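PDB 3NRA: aspartate aminotransferase from Rhodobacter sphaeroides, which probably transfers the amino group of L-aspartate to 2-oxoglutarate, giving oxaloacetate and L-glutamate, with pyridoxal 5'-phosphate as cofactor. Local coordinates for residues B[165-170]-B[194-199]; B[56-61]-B[291-296]; B[40-45]-B[392-397]; B[365-370]-B[379-384]. One frame throughout, in Å; residues are numbered along the deposited sequence.

Contact 1 (B[165-170]-B[194-199]); sequences AGLDLT and VVYSAE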
# COMPACT_ATOMS: atom_id res chain seq x y z
N ALA B 165 -17.13 1.92 27.42
CA ALA B 165 -15.74 2.21 27.13
C ALA B 165 -15.26 3.42 27.92
O ALA B 165 -14.15 3.44 28.39
CB ALA B 165 -15.55 2.45 25.67
N GLY B 166 -16.12 4.43 28.04
CA GLY B 166 -15.83 5.63 28.82
C GLY B 166 -15.56 6.87 27.98
O GLY B 166 -14.93 7.81 28.47
N LEU B 167 -16.04 6.89 26.73
CA LEU B 167 -15.84 8.06 25.86
C LEU B 167 -16.52 9.29 26.45
O LEU B 167 -17.66 9.21 26.93
CB LEU B 167 -16.39 7.80 24.44
CG LEU B 167 -15.99 8.84 23.36
CD1 LEU B 167 -14.48 8.85 23.09
CD2 LEU B 167 -16.73 8.59 22.06
N ASP B 168 -15.80 10.42 26.42
CA ASP B 168 -16.35 11.72 26.77
C ASP B 168 -17.22 12.25 25.62
O ASP B 168 -16.72 12.95 24.72
CB ASP B 168 -15.20 12.69 27.08
CG ASP B 168 -15.67 14.10 27.33
OD1 ASP B 168 -16.90 14.33 27.51
OD2 ASP B 168 -14.82 15.01 27.29
N LEU B 169 -18.52 11.95 25.68
CA LEU B 169 -19.44 12.29 24.58
C LEU B 169 -19.71 13.78 24.49
O LEU B 169 -19.92 14.31 23.40
CB LEU B 169 -20.74 11.51 24.69
CG LEU B 169 -20.56 9.97 24.51
CD1 LEU B 169 -21.70 9.21 25.17
CD2 LEU B 169 -20.41 9.57 23.05
N THR B 170 -19.67 14.47 25.63
CA THR B 170 -19.73 15.91 25.62
C THR B 170 -18.51 16.50 24.89
O THR B 170 -18.65 17.43 24.11
CB THR B 170 -19.81 16.49 27.05
OG1 THR B 170 -20.71 15.69 27.85
CG2 THR B 170 -20.30 17.94 27.02
N VAL B 194 -11.32 -2.25 25.10
CA VAL B 194 -12.68 -1.97 25.51
C VAL B 194 -13.59 -1.76 24.28
O VAL B 194 -13.16 -1.26 23.24
CB VAL B 194 -12.77 -0.74 26.46
CG1 VAL B 194 -11.98 -0.99 27.73
CG2 VAL B 194 -12.32 0.52 25.76
N VAL B 195 -14.85 -2.13 24.42
CA VAL B 195 -15.83 -2.09 23.33
C VAL B 195 -16.84 -1.03 23.70
O VAL B 195 -17.23 -0.94 24.86
CB VAL B 195 -16.53 -3.47 23.18
CG1 VAL B 195 -17.80 -3.37 22.36
CG2 VAL B 195 -15.53 -4.51 22.57
N TYR B 196 -17.27 -0.24 22.74
CA TYR B 196 -18.21 0.86 23.04
C TYR B 196 -19.60 0.27 23.30
O TYR B 196 -19.99 -0.66 22.64
CB TYR B 196 -18.25 1.88 21.91
CG TYR B 196 -17.00 2.75 21.83
CD1 TYR B 196 -15.77 2.23 21.43
CD2 TYR B 196 -17.04 4.08 22.17
CE1 TYR B 196 -14.63 3.01 21.37
CE2 TYR B 196 -15.89 4.87 22.12
CZ TYR B 196 -14.70 4.33 21.72
OH TYR B 196 -13.58 5.12 21.65
N SER B 197 -20.29 0.76 24.31
CA SER B 197 -21.65 0.29 24.64
C SER B 197 -22.65 0.67 23.55
O SER B 197 -22.38 1.56 22.74
CB SER B 197 -22.12 0.90 25.97
OG SER B 197 -22.39 2.29 25.79
N ALA B 198 -23.81 0.01 23.56
CA ALA B 198 -24.96 0.37 22.71
C ALA B 198 -25.31 1.85 22.81
O ALA B 198 -25.54 2.50 21.81
CB ALA B 198 -26.20 -0.50 23.09
N GLU B 199 -25.27 2.39 24.02
CA GLU B 199 -25.61 3.77 24.27
C GLU B 199 -24.53 4.72 23.72
O GLU B 199 -24.85 5.71 23.08
CB GLU B 199 -25.81 3.99 25.80
CG GLU B 199 -26.90 4.97 26.18
CD GLU B 199 -26.51 6.46 26.01
OE1 GLU B 199 -25.31 6.79 26.12
OE2 GLU B 199 -27.43 7.30 25.79
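Ala-165 sets its methyl almost squarely over one face of the Tyr-196 ring, a CH-pi contact with CB 4.1 Å from the ring centroid and only 8° off the ring normal. A small residue suits this place, because the same CB also meets Val-194 CG2 at 3.8 Å. Farther out on the ring, Tyr-196 CE2 is approached by two atoms of Leu-167, CB and CD2, each at 3.8 Å, while Leu-167 CD1 lies beside the hydroxyl. Leu-167 CG, anti to the backbone N (chi1 -168°), stands 4.2 Å from Tyr-196 CE2. An alanine in place of Tyr-196 would probably open a gap beneath Ala-165 and leave Leu-167 without the aromatic carbon it packs on. Between Ala-165 and Leu-167, Gly-166 has a positive phi at which a beta carbon would be jammed against Ala-165 O. The carboxylate of Glu-200 then fixes both segments, OE1 accepting from the backbone N of Ala-165 and Ser-197, and OE2 from those of Gly-166 and Leu-167. Asp-168 and Ser-197 are N-caps, so the contact joins the starts of helices 169-177 and 198-211, with Ile-204 of the latter against Leu-167 and Val-132 of strand 128-133 touching both Leu-167 and Tyr-196.

Contact 2 (B[56-61]-B[291-296]); sequences PGAFDL and QAVLRG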
# COMPACT_ATOMS: atom_id res chain seq x y z
N PRO B 56 -7.31 -21.99 8.50
CA PRO B 56 -7.10 -23.21 7.69
C PRO B 56 -7.74 -23.03 6.34
O PRO B 56 -8.85 -22.47 6.26
CB PRO B 56 -7.83 -24.32 8.48
CG PRO B 56 -7.99 -23.78 9.85
CD PRO B 56 -8.04 -22.28 9.74
N GLY B 57 -7.07 -23.47 5.30
CA GLY B 57 -7.61 -23.30 3.96
C GLY B 57 -7.13 -22.07 3.20
O GLY B 57 -7.22 -22.05 1.98
N ALA B 58 -6.67 -21.04 3.91
CA ALA B 58 -6.26 -19.79 3.25
C ALA B 58 -5.15 -20.02 2.22
O ALA B 58 -5.24 -19.57 1.10
CB ALA B 58 -5.81 -18.78 4.28
N PHE B 59 -4.10 -20.75 2.61
CA PHE B 59 -3.01 -21.01 1.69
C PHE B 59 -3.47 -21.84 0.46
O PHE B 59 -3.01 -21.60 -0.68
CB PHE B 59 -1.85 -21.71 2.38
CG PHE B 59 -0.73 -22.00 1.46
CD1 PHE B 59 0.07 -20.98 1.00
CD2 PHE B 59 -0.53 -23.28 0.96
CE1 PHE B 59 1.10 -21.25 0.10
CE2 PHE B 59 0.49 -23.54 0.07
CZ PHE B 59 1.29 -22.54 -0.36
N ASP B 60 -4.39 -22.78 0.67
CA ASP B 60 -4.98 -23.48 -0.46
C ASP B 60 -5.73 -22.53 -1.42
O ASP B 60 -5.63 -22.67 -2.64
CB ASP B 60 -5.92 -24.59 0.02
CG ASP B 60 -5.16 -25.78 0.64
OD1 ASP B 60 -3.92 -25.87 0.47
OD2 ASP B 60 -5.82 -26.61 1.29
N LEU B 61 -6.45 -21.56 -0.87
CA LEU B 61 -7.14 -20.56 -1.69
C LEU B 61 -6.16 -19.71 -2.47
O LEU B 61 -6.36 -19.44 -3.66
CB LEU B 61 -8.06 -19.67 -0.84
CG LEU B 61 -9.29 -20.36 -0.26
CD1 LEU B 61 -10.00 -19.44 0.83
CD2 LEU B 61 -10.27 -20.76 -1.39
N GLN B 291 -5.77 -11.56 -2.61
CA GLN B 291 -7.22 -11.33 -2.55
C GLN B 291 -8.00 -12.64 -2.44
O GLN B 291 -8.94 -12.74 -1.66
CB GLN B 291 -7.70 -10.52 -3.74
CG GLN B 291 -7.34 -9.03 -3.64
CD GLN B 291 -7.92 -8.24 -4.78
OE1 GLN B 291 -9.10 -8.37 -5.08
NE2 GLN B 291 -7.09 -7.40 -5.44
N ALA B 292 -7.51 -13.68 -3.15
CA ALA B 292 -8.11 -14.98 -3.17
C ALA B 292 -8.37 -15.59 -1.79
O ALA B 292 -9.30 -16.37 -1.67
CB ALA B 292 -7.22 -16.00 -4.04
N VAL B 293 -7.55 -15.27 -0.76
CA VAL B 293 -7.77 -15.87 0.57
C VAL B 293 -9.08 -15.38 1.21
O VAL B 293 -9.66 -16.07 2.05
CB VAL B 293 -6.60 -15.64 1.57
CG1 VAL B 293 -5.26 -16.11 0.95
CG2 VAL B 293 -6.55 -14.19 2.03
N LEU B 294 -9.57 -14.21 0.77
CA LEU B 294 -10.82 -13.65 1.27
C LEU B 294 -12.04 -14.44 0.86
O LEU B 294 -13.10 -14.26 1.45
CB LEU B 294 -10.99 -12.19 0.79
CG LEU B 294 -9.93 -11.20 1.30
CD1 LEU B 294 -10.08 -9.85 0.62
CD2 LEU B 294 -10.05 -11.05 2.83
N ARG B 295 -11.91 -15.34 -0.13
CA ARG B 295 -13.02 -16.25 -0.47
C ARG B 295 -13.44 -17.14 0.73
O ARG B 295 -14.62 -17.57 0.82
CB ARG B 295 -12.65 -17.12 -1.68
CG ARG B 295 -12.43 -16.32 -2.97
CD ARG B 295 -12.38 -17.24 -4.23
NE ARG B 295 -12.35 -16.44 -5.47
CZ ARG B 295 -11.24 -16.10 -6.16
NH1 ARG B 295 -10.02 -16.52 -5.78
NH2 ARG B 295 -11.36 -15.33 -7.24
N GLY B 296 -12.49 -17.37 1.66
CA GLY B 296 -12.75 -18.13 2.88
C GLY B 296 -13.18 -17.30 4.10
O GLY B 296 -13.51 -17.87 5.14
O HOH W 1 -8.97 -19.27 -4.78
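Leu-61 reaches across to the backbone of residues 293-296 with a single methyl. Its CG is anti to the carbonyl carbon (chi1 -70°) and CD1 is anti to CA (chi2 169°), an extended form that carries CD1 to 3.3 Å from Gly-296 N and 3.6 Å from Val-293 O. The fit is tight, and glycine suits position 296 because a beta carbon there would run into this methyl. Nearer the helix, Leu-61 CB lies 3.6 Å from Ala-292 O, and the methyl of Ala-292 in turn faces Leu-61 O. Val-293 places CG1 anti to its carbonyl carbon (chi1 -53°), and this methyl rests 3.5 Å from Ala-58 O; Val-293 CB also packs on Ala-58 CB at 4.2 Å. In this class I aminotransferase fold the contact sets the first turn of helix 58-68, entered through the N-cap Gly-57, against the chain that follows helix 288-291 and runs into the 3-10 turn 294-296. On another side of helix 58-68, Phe-59 packs on Ser-63 of the second subunit, so the helix lies at the dimer interface. Arg-295 keeps CG, CD and NE in an extended chain, and its NH1 hydrogen-bonds to Gln-72 OE1. A water donates to Leu-61 O at 2.8 Å and accepts a weak bond from Arg-295 NH1 at 3.1 Å.

Contact 3 (B[40-45]-B[392-397]); sequences RPVDFS and VAAARR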
# COMPACT_ATOMS: atom_id res chain seq x y z
N ARG B 40 11.53 -17.88 28.35
CA ARG B 40 11.37 -17.74 26.90
C ARG B 40 10.96 -16.30 26.55
O ARG B 40 10.01 -15.80 27.11
CB ARG B 40 10.33 -18.72 26.36
CG ARG B 40 10.19 -18.72 24.81
CD ARG B 40 9.12 -19.76 24.31
NE ARG B 40 9.46 -21.15 24.69
CZ ARG B 40 10.25 -21.98 23.98
NH1 ARG B 40 10.82 -21.61 22.81
NH2 ARG B 40 10.49 -23.21 24.44
N PRO B 41 11.71 -15.63 25.64
CA PRO B 41 11.32 -14.29 25.22
C PRO B 41 9.94 -14.26 24.60
O PRO B 41 9.58 -15.18 23.87
CB PRO B 41 12.36 -13.93 24.15
CG PRO B 41 13.49 -14.83 24.38
CD PRO B 41 13.00 -16.04 25.06
N VAL B 42 9.18 -13.21 24.87
CA VAL B 42 7.90 -13.00 24.23
C VAL B 42 7.88 -11.60 23.72
O VAL B 42 8.17 -10.65 24.45
CB VAL B 42 6.72 -13.23 25.20
CG1 VAL B 42 5.40 -12.95 24.51
CG2 VAL B 42 6.74 -14.69 25.75
N ASP B 43 7.57 -11.46 22.44
CA ASP B 43 7.37 -10.16 21.81
C ASP B 43 5.86 -9.86 21.78
O ASP B 43 5.15 -10.35 20.90
CB ASP B 43 7.95 -10.18 20.39
CG ASP B 43 7.82 -8.84 19.67
OD1 ASP B 43 7.13 -7.92 20.18
OD2 ASP B 43 8.39 -8.74 18.59
N PHE B 44 5.39 -9.06 22.74
CA PHE B 44 3.96 -8.70 22.83
C PHE B 44 3.61 -7.51 21.91
O PHE B 44 2.48 -6.99 22.00
CB PHE B 44 3.57 -8.30 24.27
CG PHE B 44 3.55 -9.42 25.25
CD1 PHE B 44 2.54 -10.37 25.22
CD2 PHE B 44 4.46 -9.46 26.30
CE1 PHE B 44 2.46 -11.34 26.17
CE2 PHE B 44 4.41 -10.48 27.24
CZ PHE B 44 3.39 -11.41 27.18
N SER B 45 4.55 -7.06 21.07
CA SER B 45 4.27 -5.91 20.20
C SER B 45 3.26 -6.24 19.10
O SER B 45 2.54 -5.37 18.66
CB SER B 45 5.56 -5.31 19.61
OG SER B 45 6.12 -6.13 18.61
N VAL B 392 2.07 -16.21 29.83
CA VAL B 392 1.82 -16.15 31.26
C VAL B 392 3.14 -16.00 32.04
O VAL B 392 3.26 -15.10 32.86
CB VAL B 392 1.03 -17.39 31.75
CG1 VAL B 392 1.05 -17.48 33.26
CG2 VAL B 392 -0.43 -17.34 31.20
N ALA B 393 4.14 -16.86 31.72
CA ALA B 393 5.52 -16.76 32.27
C ALA B 393 6.15 -15.39 32.03
O ALA B 393 6.75 -14.85 32.92
CB ALA B 393 6.44 -17.86 31.68
N ALA B 394 5.95 -14.82 30.83
CA ALA B 394 6.44 -13.46 30.53
C ALA B 394 5.76 -12.41 31.42
O ALA B 394 6.41 -11.54 31.95
CB ALA B 394 6.22 -13.12 29.02
N ALA B 395 4.45 -12.51 31.57
CA ALA B 395 3.70 -11.60 32.42
C ALA B 395 4.19 -11.63 33.86
O ALA B 395 4.25 -10.58 34.51
CB ALA B 395 2.20 -11.93 32.36
N ARG B 396 4.52 -12.82 34.37
CA ARG B 396 5.04 -12.93 35.73
C ARG B 396 6.42 -12.28 35.87
O ARG B 396 6.71 -11.69 36.91
CB ARG B 396 5.08 -14.39 36.17
CG ARG B 396 3.68 -14.94 36.37
CD ARG B 396 3.64 -16.21 37.12
NE ARG B 396 4.33 -16.14 38.41
CZ ARG B 396 4.43 -17.17 39.25
NH1 ARG B 396 3.82 -18.33 38.97
NH2 ARG B 396 5.10 -17.03 40.39
N ARG B 397 7.24 -12.34 34.80
CA ARG B 397 8.51 -11.61 34.78
C ARG B 397 8.27 -10.08 34.79
O ARG B 397 9.03 -9.33 35.44
CB ARG B 397 9.39 -12.02 33.56
CG ARG B 397 9.77 -13.50 33.52
CD ARG B 397 11.01 -13.77 32.65
NE ARG B 397 10.78 -13.47 31.24
CZ ARG B 397 10.11 -14.26 30.39
NH1 ARG B 397 9.58 -15.44 30.78
NH2 ARG B 397 9.98 -13.88 29.11
O HOH W 2 8.03 -16.75 28.70
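Arg-397 turns CG anti to its carbonyl carbon (chi1 -61°) and then bends at chi3 (-65°), which brings NE back toward its own helix. One face of the guanidinium lies over Ala-394 CA, while NH2 meets Arg-40 O. The contact belongs to the small domain of this fold, built from both ends of the chain: strand 42-43, an outermost strand of a four-stranded mixed sheet, is covered by helix 388-404. NH2 donates to Arg-40 O at 2.8 Å, standing 49° out of the carbonyl plane, and NE is taken up by Ala-362 O. A leucine in place of Arg-397 would probably leave Arg-40 O and Ala-362 O without these donors and the bridging water without its N-H donor. Deeper in, the packing is apolar. Ala-394 points its methyl between two residues of the first segment, 3.7 Å from Val-42 CG2 and 3.7 Å from Phe-44 CE2; alanine suits the spot because strand and helix lie close. The other methyl of Val-42, CG1, sits over the centre of the Phe-44 ring, 3.6 Å above its plane. At the end of the strand Asp-43 OD1 accepts from Ser-45 N at 2.9 Å, forming an Asx turn. Water 2, in the guanidinium plane, bridges Arg-40 and Arg-397: it donates to Arg-40 O at 2.7 Å and accepts from Arg-397 NH1 at 2.9 Å.

Contact 4 (B[365-370]-B[379-384]); sequences VVTPGT and SVRLNF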
# COMPACT_ATOMS: atom_id res chain seq x y z
N VAL B 365 9.14 -7.68 24.98
CA VAL B 365 8.83 -6.44 24.23
C VAL B 365 7.39 -6.07 24.50
O VAL B 365 6.49 -6.86 24.23
CB VAL B 365 8.99 -6.62 22.69
CG1 VAL B 365 8.75 -5.31 21.98
CG2 VAL B 365 10.39 -7.22 22.32
N VAL B 366 7.17 -4.84 25.01
CA VAL B 366 5.80 -4.27 25.12
C VAL B 366 5.80 -2.92 24.47
O VAL B 366 6.87 -2.34 24.24
CB VAL B 366 5.36 -4.15 26.60
CG1 VAL B 366 5.44 -5.49 27.30
CG2 VAL B 366 6.19 -3.08 27.35
N THR B 367 4.62 -2.40 24.15
CA THR B 367 4.53 -1.16 23.40
C THR B 367 4.33 0.00 24.34
O THR B 367 3.46 -0.04 25.20
CB THR B 367 3.39 -1.20 22.39
OG1 THR B 367 3.50 -2.37 21.60
CG2 THR B 367 3.42 0.06 21.47
N PRO B 368 5.13 1.06 24.20
CA PRO B 368 4.98 2.14 25.16
C PRO B 368 3.65 2.83 25.03
O PRO B 368 3.14 2.95 23.94
CB PRO B 368 6.11 3.11 24.82
CG PRO B 368 6.80 2.57 23.65
CD PRO B 368 6.36 1.18 23.40
N GLY B 369 3.09 3.25 26.16
CA GLY B 369 1.78 3.85 26.15
C GLY B 369 1.71 5.17 25.40
O GLY B 369 0.61 5.56 24.94
N THR B 370 2.86 5.87 25.26
CA THR B 370 2.90 7.14 24.52
C THR B 370 2.58 7.00 23.01
O THR B 370 2.27 7.98 22.37
CB THR B 370 4.27 7.87 24.70
OG1 THR B 370 5.32 6.98 24.39
CG2 THR B 370 4.45 8.38 26.12
N SER B 379 1.32 3.64 30.96
CA SER B 379 0.79 2.35 30.49
C SER B 379 1.67 1.71 29.42
O SER B 379 2.47 2.38 28.80
CB SER B 379 -0.64 2.55 29.97
OG SER B 379 -1.48 3.02 31.03
N VAL B 380 1.53 0.39 29.24
CA VAL B 380 2.14 -0.33 28.14
C VAL B 380 1.08 -1.22 27.50
O VAL B 380 0.13 -1.63 28.17
CB VAL B 380 3.34 -1.21 28.60
CG1 VAL B 380 4.48 -0.32 29.18
CG2 VAL B 380 2.88 -2.30 29.64
N ARG B 381 1.21 -1.46 26.19
CA ARG B 381 0.28 -2.35 25.49
C ARG B 381 0.92 -3.72 25.28
O ARG B 381 2.10 -3.81 24.94
CB ARG B 381 -0.15 -1.77 24.14
CG ARG B 381 -1.43 -2.38 23.63
CD ARG B 381 -1.66 -2.12 22.19
NE ARG B 381 -0.61 -2.75 21.37
CZ ARG B 381 -0.42 -2.50 20.07
NH1 ARG B 381 -1.22 -1.69 19.41
NH2 ARG B 381 0.58 -3.13 19.42
N LEU B 382 0.12 -4.76 25.50
CA LEU B 382 0.47 -6.13 25.19
C LEU B 382 -0.48 -6.64 24.15
O LEU B 382 -1.67 -6.52 24.32
CB LEU B 382 0.36 -6.99 26.43
CG LEU B 382 1.53 -6.92 27.43
CD1 LEU B 382 1.55 -5.59 28.13
CD2 LEU B 382 1.44 -8.07 28.45
N ASN B 383 0.04 -7.24 23.09
CA ASN B 383 -0.79 -8.10 22.25
C ASN B 383 -0.65 -9.53 22.77
O ASN B 383 0.42 -10.13 22.64
CB ASN B 383 -0.38 -7.99 20.76
CG ASN B 383 -1.26 -8.86 19.84
OD1 ASN B 383 -1.59 -10.00 20.19
ND2 ASN B 383 -1.60 -8.33 18.66
N PHE B 384 -1.72 -10.07 23.34
CA PHE B 384 -1.66 -11.38 23.98
C PHE B 384 -2.10 -12.55 23.10
O PHE B 384 -2.28 -13.67 23.59
CB PHE B 384 -2.41 -11.38 25.35
CG PHE B 384 -3.89 -11.12 25.26
CD1 PHE B 384 -4.79 -12.17 25.07
CD2 PHE B 384 -4.39 -9.84 25.45
CE1 PHE B 384 -6.19 -11.93 25.03
CE2 PHE B 384 -5.75 -9.59 25.42
CZ PHE B 384 -6.66 -10.66 25.20
O HOH W 3 1.58 -4.39 21.95
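Arg-381 and Thr-367 lie side by side as a hydrogen-bonded antiparallel pair, their side chains on the same face of the sheet. Arg-381 CB packs on Thr-367 CB at 4.0 Å. CG leaves it anti to the backbone N (chi1 -160°), and the chain bends at chi3 (64°) to set NE toward a water, which accepts from it at 2.8 Å in the guanidinium plane. That water is also hydrogen-bonded to Thr-367 OG1 at 2.8 Å, which gives the threonine hydroxyl a polar mate. At the tip, NH2 passes 3.7 Å from Thr-367 OG1 and makes a weak bond to Ser-45 O, while NH1 is held by Asn-190 OD1. Beneath this side chain the backbones are joined by Thr-367 N to Arg-381 O at 3.0 Å, nearly straight at 178°, and Arg-381 N to Thr-367 O at 2.8 Å. Pro-368, which has no N-H to offer, suits the next, non-hydrogen-bonded pair with Val-380. Gly-369 then gives only a weak bond to Ser-379 O, and a beta carbon there would collide with that oxygen. Away from the arginine, Val-366 CG2 crosses to Val-380 CB at 3.6 Å and CG1 meets Leu-382 CD1; Leu-358 of helix 351-362 packs on Val-366, and Val-355 on Val-380. The whole is a beta hairpin of the C-terminal part of the class I aminotransferase fold, in which an arginine on such a strand commonly receives the substrate's alpha-carboxylate; Arg-381, paired with Asn-190, is consistent with that role.

In the fold
Contacts 3 and 4 touch and share a sheet: their centres are 12 Å apart, strands 42-43 and 364-368 are neighbours in it, and Phe-44 O probably hydrogen-bonds to Asn-383 N at 2.7 Å. Contact 4 is nested within the long chain loop that contact 3 closes. Contact 1 lies about 9 Å from contact 4 by nearest atoms; the chain leading into residues 194-199 and the hairpin of contact 4 meet through Asn-190 and Arg-381, at what is probably the substrate-carboxylate site. Contact 2 stands apart, the only one of the four with a residue touching the second subunit, its centre 35 Å from that of contact 1 and across the chain's centre. The cofactor is carried as a pyridoxal-phosphate adduct on Lys-253, in the part of the chain between contacts 1 and 4.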